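Local coordinates for maltose operon transcriptional repressor (Staphylococcus aureus subsp. aureus Mu50, PDB 3HCW), which probably represses transcription of a maltose operon, its C-terminal fragment having the periplasmic-binding-protein-like fold that senses effectors in LacI-type repressors, at residues Pro239-Leu250 against Ile275-Thr285; Asn115-Arg124 against Val145-Val156. One frame throughout, in Å; residues are numbered along the deposited sequence. Where two conformers were deposited one is given.

How the interactions relate
The centres of the two contacts are about 14 Å apart. Interaction 2 packs two helices of the C-terminal lobe over its sheet. Interaction 1 starts in that lobe, where it pairs two strands of the sheet, and runs through the crossover toward the other lobe. They touch directly: Leu279 CD1 meets Leu122 CD1 at 3.7 Å, Thr277 OG1 meets Ala118 CB at 3.7 Å, and Ile245 CD1 lies 3.5 Å from Arg149 NH2. Glycerol molecules, probably from the crystallisation liquor, are hydrogen-bonded by Thr277 N in interaction 1 and by Asn115 and Arg149 in interaction 2. The site near Asn115 and Arg149 is consistent with the cleft between the lobes, where relatives bind their effectors.

Interaction 1: Pro239-Leu250 against Ile275-Thr285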
loop_
_atom_site.group_PDB
_atom_site.type_symbol
_atom_site.label_atom_id
_atom_site.label_comp_id
_atom_site.label_asym_id
_atom_site.label_seq_id
_atom_site.Cartn_x
_atom_site.Cartn_y
_atom_site.Cartn_z
ATOM N N PRO A 239 -12.529 -3.149 -10.978
ATOM C CA PRO A 239 -12.847 -2.894 -9.570
ATOM C C PRO A 239 -13.468 -4.097 -8.869
ATOM O O PRO A 239 -14.343 -4.760 -9.425
ATOM C CB PRO A 239 -13.839 -1.742 -9.651
ATOM C CG PRO A 239 -13.311 -0.945 -10.800
ATOM C CD PRO A 239 -12.961 -2.019 -11.821
ATOM N N GLN A 240 -12.993 -4.375 -7.660
ATOM C CA GLN A 240 -13.336 -5.628 -6.995
ATOM C C GLN A 240 -14.372 -5.507 -5.894
ATOM O O GLN A 240 -14.309 -4.606 -5.036
ATOM C CB GLN A 240 -12.078 -6.315 -6.464
ATOM C CG GLN A 240 -11.099 -6.719 -7.576
ATOM C CD GLN A 240 -11.602 -7.890 -8.372
ATOM O OE1 GLN A 240 -12.093 -8.860 -7.805
ATOM N NE2 GLN A 240 -11.485 -7.815 -9.694
ATOM N N THR A 241 -15.326 -6.432 -5.945
ATOM C CA THR A 241 -16.255 -6.668 -4.862
ATOM C C THR A 241 -15.459 -7.243 -3.700
ATOM O O THR A 241 -14.635 -8.160 -3.875
ATOM C CB THR A 241 -17.360 -7.606 -5.316
ATOM O OG1 THR A 241 -18.167 -6.932 -6.294
ATOM C CG2 THR A 241 -18.234 -8.043 -4.170
ATOM N N CYS A 242 -15.687 -6.669 -2.522
ATOM C CA CYS A 242 -14.953 -7.088 -1.341
ATOM C C CYS A 242 -15.623 -6.741 -0.036
ATOM O O CYS A 242 -16.550 -5.924 0.035
ATOM C CB CYS A 242 -13.502 -6.578 -1.345
ATOM S SG CYS A 242 -13.291 -4.942 -1.981
ATOM N N ILE A 243 -15.168 -7.444 0.992
ATOM C CA ILE A 243 -15.612 -7.238 2.343
ATOM C C ILE A 243 -14.667 -6.241 3.002
ATOM O O ILE A 243 -13.460 -6.494 3.115
ATOM C CB ILE A 243 -15.592 -8.564 3.142
ATOM C CG1 ILE A 243 -16.506 -9.618 2.498
ATOM C CG2 ILE A 243 -15.981 -8.310 4.587
ATOM C CD1 ILE A 243 -18.022 -9.300 2.583
ATOM N N ASP A 244 -15.222 -5.107 3.425
ATOM C CA ASP A 244 -14.487 -4.119 4.207
ATOM C C ASP A 244 -14.386 -4.594 5.673
ATOM O O ASP A 244 -15.388 -4.731 6.349
ATOM C CB ASP A 244 -15.215 -2.774 4.103
ATOM C CG ASP A 244 -14.502 -1.651 4.829
ATOM O OD1 ASP A 244 -13.373 -1.855 5.337
ATOM O OD2 ASP A 244 -15.080 -0.544 4.877
ATOM N N ILE A 245 -13.178 -4.836 6.167
ATOM C CA ILE A 245 -13.032 -5.430 7.503
ATOM C C ILE A 245 -12.592 -4.413 8.561
ATOM O O ILE A 245 -12.161 -4.786 9.660
ATOM C CB ILE A 245 -12.130 -6.692 7.489
ATOM C CG1 ILE A 245 -10.680 -6.341 7.149
ATOM C CG2 ILE A 245 -12.680 -7.727 6.523
ATOM C CD1 ILE A 245 -9.717 -7.500 7.297
ATOM N N LYS A 246 -12.741 -3.130 8.208
ATOM C CA LYS A 246 -12.484 -1.977 9.075
ATOM C C LYS A 246 -11.162 -2.056 9.869
ATOM O O LYS A 246 -11.181 -2.074 11.109
ATOM C CB LYS A 246 -13.668 -1.767 10.032
ATOM C CG LYS A 246 -15.050 -2.013 9.429
ATOM C CD LYS A 246 -15.523 -0.837 8.579
ATOM C CE LYS A 246 -16.803 -1.202 7.838
ATOM N NZ LYS A 246 -17.063 -0.276 6.697
ATOM N N PRO A 247 -10.016 -2.127 9.163
ATOM C CA PRO A 247 -8.730 -2.310 9.871
ATOM C C PRO A 247 -8.309 -1.124 10.762
ATOM O O PRO A 247 -7.655 -1.323 11.801
ATOM C CB PRO A 247 -7.730 -2.573 8.733
ATOM C CG PRO A 247 -8.367 -1.968 7.498
ATOM C CD PRO A 247 -9.852 -2.075 7.693
ATOM N N ARG A 248 -8.710 0.089 10.384
ATOM C CA ARG A 248 -8.436 1.263 11.212
ATOM C C ARG A 248 -9.240 1.214 12.512
ATOM O O ARG A 248 -8.713 1.567 13.572
ATOM C CB ARG A 248 -8.691 2.557 10.452
ATOM C CG ARG A 248 -8.017 3.753 11.081
ATOM C CD ARG A 248 -8.074 4.945 10.160
ATOM N NE ARG A 248 -7.601 6.141 10.843
ATOM C CZ ARG A 248 -7.394 7.310 10.253
ATOM N NH1 ARG A 248 -6.962 8.342 10.970
ATOM N NH2 ARG A 248 -7.621 7.448 8.956
ATOM N N MET A 249 -10.490 0.747 12.423
ATOM C CA MET A 249 -11.328 0.495 13.600
ATOM C C MET A 249 -10.737 -0.596 14.491
ATOM O O MET A 249 -10.658 -0.423 15.696
ATOM C CB MET A 249 -12.750 0.093 13.200
ATOM C CG MET A 249 -13.800 1.186 13.335
ATOM S SD MET A 249 -15.487 0.529 13.251
ATOM C CE MET A 249 -15.668 -0.181 14.885
ATOM N N LEU A 250 -10.340 -1.724 13.891
ATOM C CA LEU A 250 -9.690 -2.807 14.649
ATOM C C LEU A 250 -8.499 -2.300 15.470
ATOM O O LEU A 250 -8.355 -2.640 16.642
ATOM C CB LEU A 250 -9.206 -3.919 13.705
ATOM C CG LEU A 250 -10.220 -4.861 13.060
ATOM C CD1 LEU A 250 -9.664 -5.399 11.756
ATOM C CD2 LEU A 250 -10.598 -6.008 13.998
ATOM N N ILE A 275 -15.708 -6.407 15.536
ATOM C CA ILE A 275 -15.901 -5.277 14.630
ATOM C C ILE A 275 -16.678 -5.769 13.402
ATOM O O ILE A 275 -16.270 -6.733 12.749
ATOM C CB ILE A 275 -14.530 -4.620 14.245
ATOM C CG1 ILE A 275 -14.071 -3.658 15.333
ATOM C CG2 ILE A 275 -14.594 -3.839 12.933
ATOM C CD1 ILE A 275 -13.112 -4.257 16.295
ATOM N N ASP A 276 -17.808 -5.118 13.124
ATOM C CA ASP A 276 -18.689 -5.480 12.009
ATOM C C ASP A 276 -18.023 -5.190 10.674
ATOM O O ASP A 276 -17.308 -4.211 10.535
ATOM C CB ASP A 276 -20.008 -4.689 12.064
ATOM C CG ASP A 276 -20.890 -5.063 13.252
ATOM O OD1 ASP A 276 -20.840 -6.220 13.740
ATOM O OD2 ASP A 276 -21.664 -4.181 13.685
ATOM N N THR A 277 -18.286 -6.041 9.692
ATOM C CA THR A 277 -17.739 -5.863 8.359
ATOM C C THR A 277 -18.831 -5.392 7.387
ATOM O O THR A 277 -20.008 -5.334 7.737
ATOM C CB THR A 277 -17.104 -7.159 7.854
ATOM O OG1 THR A 277 -18.120 -8.144 7.684
ATOM C CG2 THR A 277 -16.029 -7.679 8.841
ATOM N N GLU A 278 -18.432 -5.047 6.170
ATOM C CA GLU A 278 -19.372 -4.535 5.186
ATOM C C GLU A 278 -18.981 -4.946 3.770
ATOM O O GLU A 278 -17.875 -4.661 3.308
ATOM C CB GLU A 278 -19.472 -3.006 5.304
ATOM C CG GLU A 278 -20.292 -2.342 4.220
ATOM C CD GLU A 278 -20.287 -0.814 4.313
ATOM O OE1 GLU A 278 -19.474 -0.249 5.081
ATOM O OE2 GLU A 278 -21.098 -0.172 3.605
ATOM N N LEU A 279 -19.899 -5.628 3.100
ATOM C CA LEU A 279 -19.786 -5.916 1.682
ATOM C C LEU A 279 -19.869 -4.627 0.862
ATOM O O LEU A 279 -20.774 -3.818 1.061
ATOM C CB LEU A 279 -20.887 -6.900 1.253
ATOM C CG LEU A 279 -21.008 -7.245 -0.243
ATOM C CD1 LEU A 279 -19.823 -8.052 -0.712
ATOM C CD2 LEU A 279 -22.293 -7.986 -0.516
ATOM N N LYS A 280 -18.890 -4.442 -0.022
ATOM C CA LYS A 280 -18.872 -3.371 -1.020
ATOM C C LYS A 280 -18.939 -4.030 -2.399
ATOM O O LYS A 280 -17.964 -4.652 -2.839
ATOM C CB LYS A 280 -17.577 -2.543 -0.928
ATOM C CG LYS A 280 -17.263 -1.898 0.425
ATOM C CD LYS A 280 -17.822 -0.479 0.516
ATOM C CE LYS A 280 -17.127 0.342 1.599
ATOM N NZ LYS A 280 -17.317 -0.229 2.965
ATOM N N ILE A 281 -20.083 -3.898 -3.073
ATOM C CA ILE A 281 -20.301 -4.500 -4.393
ATOM C C ILE A 281 -19.713 -3.631 -5.490
ATOM O O ILE A 281 -19.985 -2.429 -5.559
ATOM C CB ILE A 281 -21.796 -4.744 -4.665
ATOM C CG1 ILE A 281 -22.393 -5.599 -3.537
ATOM C CG2 ILE A 281 -22.003 -5.402 -6.043
ATOM C CD1 ILE A 281 -23.931 -5.651 -3.513
ATOM N N ARG A 282 -18.879 -4.233 -6.334
ATOM C CA ARG A 282 -18.264 -3.511 -7.448
ATOM C C ARG A 282 -18.447 -4.302 -8.750
ATOM O O ARG A 282 -19.201 -5.273 -8.783
ATOM C CB ARG A 282 -16.784 -3.208 -7.151
ATOM C CG ARG A 282 -16.553 -2.298 -5.935
ATOM C CD ARG A 282 -15.249 -1.505 -6.028
ATOM N NE ARG A 282 -15.069 -0.649 -4.846
ATOM C CZ ARG A 282 -14.527 -1.063 -3.698
ATOM N NH1 ARG A 282 -14.082 -2.315 -3.572
ATOM N NH2 ARG A 282 -14.431 -0.231 -2.671
ATOM N N LYS A 283 -17.743 -3.899 -9.808
ATOM C CA LYS A 283 -17.919 -4.473 -11.150
ATOM C C LYS A 283 -17.629 -5.990 -11.242
ATOM O O LYS A 283 -18.290 -6.705 -12.000
ATOM C CB LYS A 283 -17.087 -3.659 -12.168
ATOM C CG LYS A 283 -16.816 -4.318 -13.537
ATOM C CD LYS A 283 -18.058 -4.393 -14.442
ATOM C CE LYS A 283 -18.276 -3.112 -15.228
ATOM N NZ LYS A 283 -19.529 -3.169 -16.033
ATOM N N SER A 284 -16.699 -6.488 -10.426
ATOM C CA SER A 284 -16.227 -7.868 -10.562
ATOM C C SER A 284 -17.247 -8.946 -10.188
ATOM O O SER A 284 -17.033 -10.111 -10.479
ATOM C CB SER A 284 -14.935 -8.072 -9.786
ATOM O OG SER A 284 -15.175 -8.048 -8.396
ATOM N N THR A 285 -18.343 -8.564 -9.538
ATOM C CA THR A 285 -19.481 -9.474 -9.373
ATOM C C THR A 285 -20.768 -8.947 -10.015
ATOM O O THR A 285 -21.854 -9.406 -9.687
ATOM C CB THR A 285 -19.778 -9.802 -7.892
ATOM O OG1 THR A 285 -20.016 -8.589 -7.162
ATOM C CG2 THR A 285 -18.635 -10.594 -7.254
#
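Cys242 and Lys280 form a hydrogen-bonded pair in the antiparallel ladder of strands 241-244 and 278-280, part of the periplasmic-binding-protein-like fold. Lys280 N donates to Cys242 O at 2.8 Å, and Asp244 N donates to Glu278 O at 2.7 Å. Between these pairs, Ile243 and Leu279 are a non-hydrogen-bonded pair. Their side chains lie on the face opposite Cys242, Asp244, Glu278 and Lys280. There Ile243 CD1 meets Leu279 CD1, and both residues pack on Leu122 of helix 115-129.

On the face of Asp244 and Glu278, four charged side chains make a salt-bridge network. Lys280 NZ reaches the anti lone pair of Asp244 OD2 at 3.0 Å. Lys246 NZ meets the same oxygen from above the carboxylate plane. Glu278 OE1 takes Lys246 NZ at 2.9 Å, nearly in line with its C-O bond, and Lys280 NZ weakly. These shared bonds probably offset the closeness of the two lysine charges. The first torsion of Asp244 (chi1 -177°) turns the carboxylate so that OD2 meets both lysines while OD1 takes Lys246 N in an Asx turn.

Toward the helix, Ile275 packs on Lys246, Met249 and Leu250. At the other end, the extended Arg282 chain runs past Gln240 O and bonds it through NH1, which also pairs with Asp229. Beside Arg282, Ser284 OG accepts from Thr241 N and is itself bonded to Thr224 O. Thr241 OG1 accepts from Arg282 N at 2.8 Å. It is also hydrogen-bonded to Thr285 OG1 (2.6 Å), which is hydrogen-bonded to His125 NE2.

Interaction 2: Asn115-Arg124 against Val145-Val156; sequences NILASENLTR and VSKDRIQGFETV
Helices 115-124 and 145-156 cross at -41° with their axes only 7.2 Å apart, and the backbones come nearest at Ile116 and Gly152, whose CA atoms are 4.4 Å apart. Gly152 has no side chain, so Ser119 OG can sit 3.3 Å from Gly152 CA. Ile116 CG1 lies against Asp148 O, and Glu120 CG against Gly152 O.

At one end, Arg149 grips Asn115 OD1 side-on with two nitrogens. The Arg149 chain is extended from CG to NE (chi2 179°), which carries NE and NH2 to that oxygen. NE is 2.8 Å and NH2 is 3.0 Å from Asn115 OD1, and both come from one face of the amide. The amide and guanidinium planes are turned 69° apart. Val145 CG2 covers one guanidinium face over its centre. Asp148 CB meets Asn115 CB at 3.6 Å, while its OD1 is linked through waters to Asn115 N and ND2. Asp148 OD2 pairs with Lys99.

At the other end, Thr123 OG1 lies at the edge of the Phe153 ring, 3.6 Å from CD1, and donates to Ser119 O within its own helix. Val156 CG1 packs on Arg124 CG and CG2 on Glu120 CG. A further water joins Glu120 OE2 to Thr155 OG1.

The contact is therefore tight at Gly152, with the direct polar bonds at the Asn115 end. There the two hydrogen bonds to OD1 limit the rotation of both groups beside bound glycerol.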
loop_
_atom_site.group_PDB
_atom_site.type_symbol
_atom_site.label_atom_id
_atom_site.label_comp_id
_atom_site.label_asym_id
_atom_site.label_seq_id
_atom_site.Cartn_x
_atom_site.Cartn_y
_atom_site.Cartn_z
ATOM N N ASN A 115 -15.126 -13.551 10.972
ATOM C CA ASN A 115 -14.570 -13.892 9.665
ATOM C C ASN A 115 -15.339 -14.992 8.954
ATOM O O ASN A 115 -15.281 -15.114 7.726
ATOM C CB ASN A 115 -13.066 -14.197 9.761
ATOM C CG ASN A 115 -12.210 -12.965 9.548
ATOM O OD1 ASN A 115 -12.356 -12.255 8.547
ATOM N ND2 ASN A 115 -11.286 -12.718 10.470
ATOM N N ILE A 116 -16.078 -15.776 9.730
ATOM C CA ILE A 116 -17.027 -16.720 9.156
ATOM C C ILE A 116 -18.199 -15.966 8.501
ATOM O O ILE A 116 -18.495 -16.175 7.332
ATOM C CB ILE A 116 -17.485 -17.756 10.183
ATOM C CG1 ILE A 116 -16.262 -18.566 10.663
ATOM C CG2 ILE A 116 -18.556 -18.640 9.578
ATOM C CD1 ILE A 116 -16.532 -19.650 11.682
ATOM N N LEU A 117 -18.805 -15.050 9.237
ATOM C CA LEU A 117 -19.929 -14.267 8.739
ATOM C C LEU A 117 -19.527 -13.423 7.529
ATOM O O LEU A 117 -20.232 -13.415 6.505
ATOM C CB LEU A 117 -20.515 -13.399 9.875
ATOM C CG LEU A 117 -21.752 -12.529 9.641
ATOM C CD1 LEU A 117 -22.898 -13.324 9.013
ATOM C CD2 LEU A 117 -22.190 -11.905 10.946
ATOM N N ALA A 118 -18.362 -12.776 7.616
ATOM C CA ALA A 118 -17.839 -11.961 6.508
ATOM C C ALA A 118 -17.769 -12.774 5.222
ATOM O O ALA A 118 -18.294 -12.338 4.174
ATOM C CB ALA A 118 -16.478 -11.369 6.850
ATOM N N SER A 119 -17.172 -13.970 5.327
ATOM C CA SER A 119 -17.052 -14.863 4.173
ATOM C C SER A 119 -18.396 -15.396 3.699
ATOM O O SER A 119 -18.631 -15.487 2.485
ATOM C CB SER A 119 -16.065 -16.012 4.431
ATOM O OG SER A 119 -16.310 -16.659 5.665
ATOM N N GLU A 120 -19.275 -15.733 4.645
ATOM C CA GLU A 120 -20.614 -16.186 4.320
ATOM C C GLU A 120 -21.392 -15.115 3.567
ATOM O O GLU A 120 -22.086 -15.435 2.622
ATOM C CB GLU A 120 -21.368 -16.571 5.582
ATOM C CG GLU A 120 -21.007 -17.935 6.064
ATOM C CD GLU A 120 -21.646 -18.313 7.363
ATOM O OE1 GLU A 120 -22.458 -17.521 7.900
ATOM O OE2 GLU A 120 -21.321 -19.422 7.838
ATOM N N ASN A 121 -21.271 -13.859 4.007
ATOM C CA ASN A 121 -21.868 -12.724 3.319
ATOM C C ASN A 121 -21.348 -12.581 1.894
ATOM O O ASN A 121 -22.127 -12.345 0.966
ATOM C CB ASN A 121 -21.609 -11.420 4.082
ATOM C CG ASN A 121 -22.386 -11.338 5.358
ATOM O OD1 ASN A 121 -23.390 -12.016 5.518
ATOM N ND2 ASN A 121 -21.920 -10.507 6.289
ATOM N N LEU A 122 -20.032 -12.715 1.730
ATOM C CA LEU A 122 -19.421 -12.608 0.409
ATOM C C LEU A 122 -19.824 -13.779 -0.474
ATOM O O LEU A 122 -20.223 -13.565 -1.630
ATOM C CB LEU A 122 -17.894 -12.502 0.501
ATOM C CG LEU A 122 -17.109 -12.201 -0.781
ATOM C CD1 LEU A 122 -17.259 -10.742 -1.158
ATOM C CD2 LEU A 122 -15.628 -12.543 -0.597
ATOM N N THR A 123 -19.740 -14.998 0.075
ATOM C CA THR A 123 -20.070 -16.203 -0.685
ATOM C C THR A 123 -21.545 -16.177 -1.107
ATOM O O THR A 123 -21.858 -16.537 -2.226
ATOM C CB THR A 123 -19.754 -17.537 0.087
ATOM O OG1 THR A 123 -18.418 -17.507 0.620
ATOM C CG2 THR A 123 -19.877 -18.743 -0.841
ATOM N N ARG A 124 -22.435 -15.752 -0.212
ATOM C CA ARG A 124 -23.872 -15.627 -0.527
ATOM C C ARG A 124 -24.121 -14.675 -1.689
ATOM O O ARG A 124 -24.888 -14.993 -2.595
ATOM C CB ARG A 124 -24.674 -15.144 0.693
ATOM C CG ARG A 124 -25.584 -16.184 1.323
ATOM C CD ARG A 124 -26.788 -16.487 0.430
ATOM N NE ARG A 124 -27.929 -15.604 0.670
ATOM C CZ ARG A 124 -29.027 -15.562 -0.086
ATOM N NH1 ARG A 124 -29.149 -16.345 -1.153
ATOM N NH2 ARG A 124 -30.011 -14.725 0.221
ATOM N N VAL A 145 -7.572 -16.850 10.451
ATOM C CA VAL A 145 -8.360 -16.022 9.532
ATOM C C VAL A 145 -8.690 -16.831 8.260
ATOM O O VAL A 145 -9.836 -16.841 7.783
ATOM C CB VAL A 145 -7.656 -14.639 9.242
ATOM C CG1 VAL A 145 -6.155 -14.801 9.104
ATOM C CG2 VAL A 145 -8.227 -13.958 7.998
ATOM N N SER A 146 -7.679 -17.541 7.766
ATOM C CA SER A 146 -7.805 -18.485 6.671
ATOM C C SER A 146 -8.830 -19.578 6.986
ATOM O O SER A 146 -9.758 -19.787 6.199
ATOM C CB SER A 146 -6.425 -19.074 6.326
ATOM O OG SER A 146 -6.498 -19.992 5.253
ATOM N N LYS A 147 -8.693 -20.227 8.149
ATOM C CA LYS A 147 -9.631 -21.278 8.576
ATOM C C LYS A 147 -11.074 -20.773 8.677
ATOM O O LYS A 147 -12.007 -21.451 8.250
ATOM C CB LYS A 147 -9.224 -21.877 9.929
ATOM C CG LYS A 147 -7.942 -22.700 9.940
ATOM C CD LYS A 147 -7.697 -23.220 11.364
ATOM C CE LYS A 147 -6.671 -24.346 11.416
ATOM N NZ LYS A 147 -5.278 -23.859 11.241
ATOM N N ASP A 148 -11.245 -19.597 9.272
ATOM C CA ASP A 148 -12.564 -18.973 9.416
ATOM C C ASP A 148 -13.226 -18.614 8.081
ATOM O O ASP A 148 -14.402 -18.863 7.901
ATOM C CB ASP A 148 -12.461 -17.712 10.261
ATOM C CG ASP A 148 -12.314 -17.999 11.729
ATOM O OD1 ASP A 148 -12.348 -17.023 12.512
ATOM O OD2 ASP A 148 -12.173 -19.186 12.099
ATOM N N ARG A 149 -12.455 -18.031 7.162
ATOM C CA ARG A 149 -12.978 -17.619 5.853
ATOM C C ARG A 149 -13.256 -18.812 4.932
ATOM O O ARG A 149 -14.250 -18.808 4.208
ATOM C CB ARG A 149 -12.081 -16.558 5.191
ATOM C CG ARG A 149 -12.112 -15.203 5.928
ATOM C CD ARG A 149 -11.212 -14.149 5.288
ATOM N NE ARG A 149 -11.111 -12.953 6.130
ATOM C CZ ARG A 149 -10.188 -11.997 6.004
ATOM N NH1 ARG A 149 -9.255 -12.074 5.066
ATOM N NH2 ARG A 149 -10.183 -10.966 6.842
ATOM N N ILE A 150 -12.392 -19.829 4.975
ATOM C CA ILE A 150 -12.675 -21.113 4.321
ATOM C C ILE A 150 -13.969 -21.745 4.859
ATOM O O ILE A 150 -14.845 -22.124 4.076
ATOM C CB ILE A 150 -11.447 -22.092 4.387
ATOM C CG1 ILE A 150 -10.315 -21.565 3.491
ATOM C CG2 ILE A 150 -11.825 -23.512 3.952
ATOM C CD1 ILE A 150 -8.971 -22.190 3.711
ATOM N N GLN A 151 -14.103 -21.833 6.184
ATOM C CA GLN A 151 -15.316 -22.393 6.797
ATOM C C GLN A 151 -16.627 -21.694 6.364
ATOM O O GLN A 151 -17.616 -22.358 6.062
ATOM C CB GLN A 151 -15.202 -22.403 8.325
ATOM C CG GLN A 151 -16.397 -23.049 9.057
ATOM C CD GLN A 151 -16.651 -24.482 8.623
ATOM O OE1 GLN A 151 -15.884 -25.389 8.957
ATOM N NE2 GLN A 151 -17.735 -24.695 7.873
ATOM N N GLY A 152 -16.626 -20.366 6.322
ATOM C CA GLY A 152 -17.810 -19.622 5.901
ATOM C C GLY A 152 -18.145 -19.850 4.438
ATOM O O GLY A 152 -19.315 -19.868 4.048
ATOM N N PHE A 153 -17.103 -20.027 3.632
ATOM C CA PHE A 153 -17.232 -20.251 2.200
ATOM C C PHE A 153 -17.852 -21.619 1.929
ATOM O O PHE A 153 -18.821 -21.735 1.164
ATOM C CB PHE A 153 -15.840 -20.150 1.554
ATOM C CG PHE A 153 -15.765 -20.658 0.137
ATOM C CD1 PHE A 153 -16.138 -19.842 -0.925
ATOM C CD2 PHE A 153 -15.282 -21.943 -0.134
ATOM C CE1 PHE A 153 -16.046 -20.305 -2.241
ATOM C CE2 PHE A 153 -15.191 -22.407 -1.427
ATOM C CZ PHE A 153 -15.566 -21.584 -2.485
ATOM N N GLU A 154 -17.260 -22.641 2.552
ATOM C CA GLU A 154 -17.694 -24.025 2.441
ATOM C C GLU A 154 -19.122 -24.226 2.937
ATOM O O GLU A 154 -19.845 -25.065 2.411
ATOM C CB GLU A 154 -16.766 -24.934 3.257
ATOM C CG GLU A 154 -15.385 -25.161 2.670
ATOM C CD GLU A 154 -14.621 -26.241 3.427
ATOM O OE1 GLU A 154 -14.558 -26.164 4.670
ATOM O OE2 GLU A 154 -14.096 -27.175 2.787
ATOM N N THR A 155 -19.510 -23.484 3.973
ATOM C CA THR A 155 -20.859 -23.599 4.531
ATOM C C THR A 155 -21.937 -23.049 3.595
ATOM O O THR A 155 -22.941 -23.720 3.387
ATOM C CB THR A 155 -20.967 -22.963 5.929
ATOM O OG1 THR A 155 -20.112 -23.662 6.838
ATOM C CG2 THR A 155 -22.384 -23.054 6.459
ATOM N N VAL A 156 -21.728 -21.867 3.008
ATOM C CA VAL A 156 -22.730 -21.299 2.081
ATOM C C VAL A 156 -22.789 -22.103 0.779
ATOM O O VAL A 156 -23.872 -22.367 0.241
ATOM C CB VAL A 156 -22.499 -19.796 1.813
ATOM C CG1 VAL A 156 -23.393 -19.280 0.701
ATOM C CG2 VAL A 156 -22.787 -19.021 3.049
HETATM O O HOH W 1 -10.597 -14.485 12.384
HETATM O O HOH W 2 -13.847 -14.717 12.971
HETATM O O HOH W 3 -19.920 -21.658 8.805
#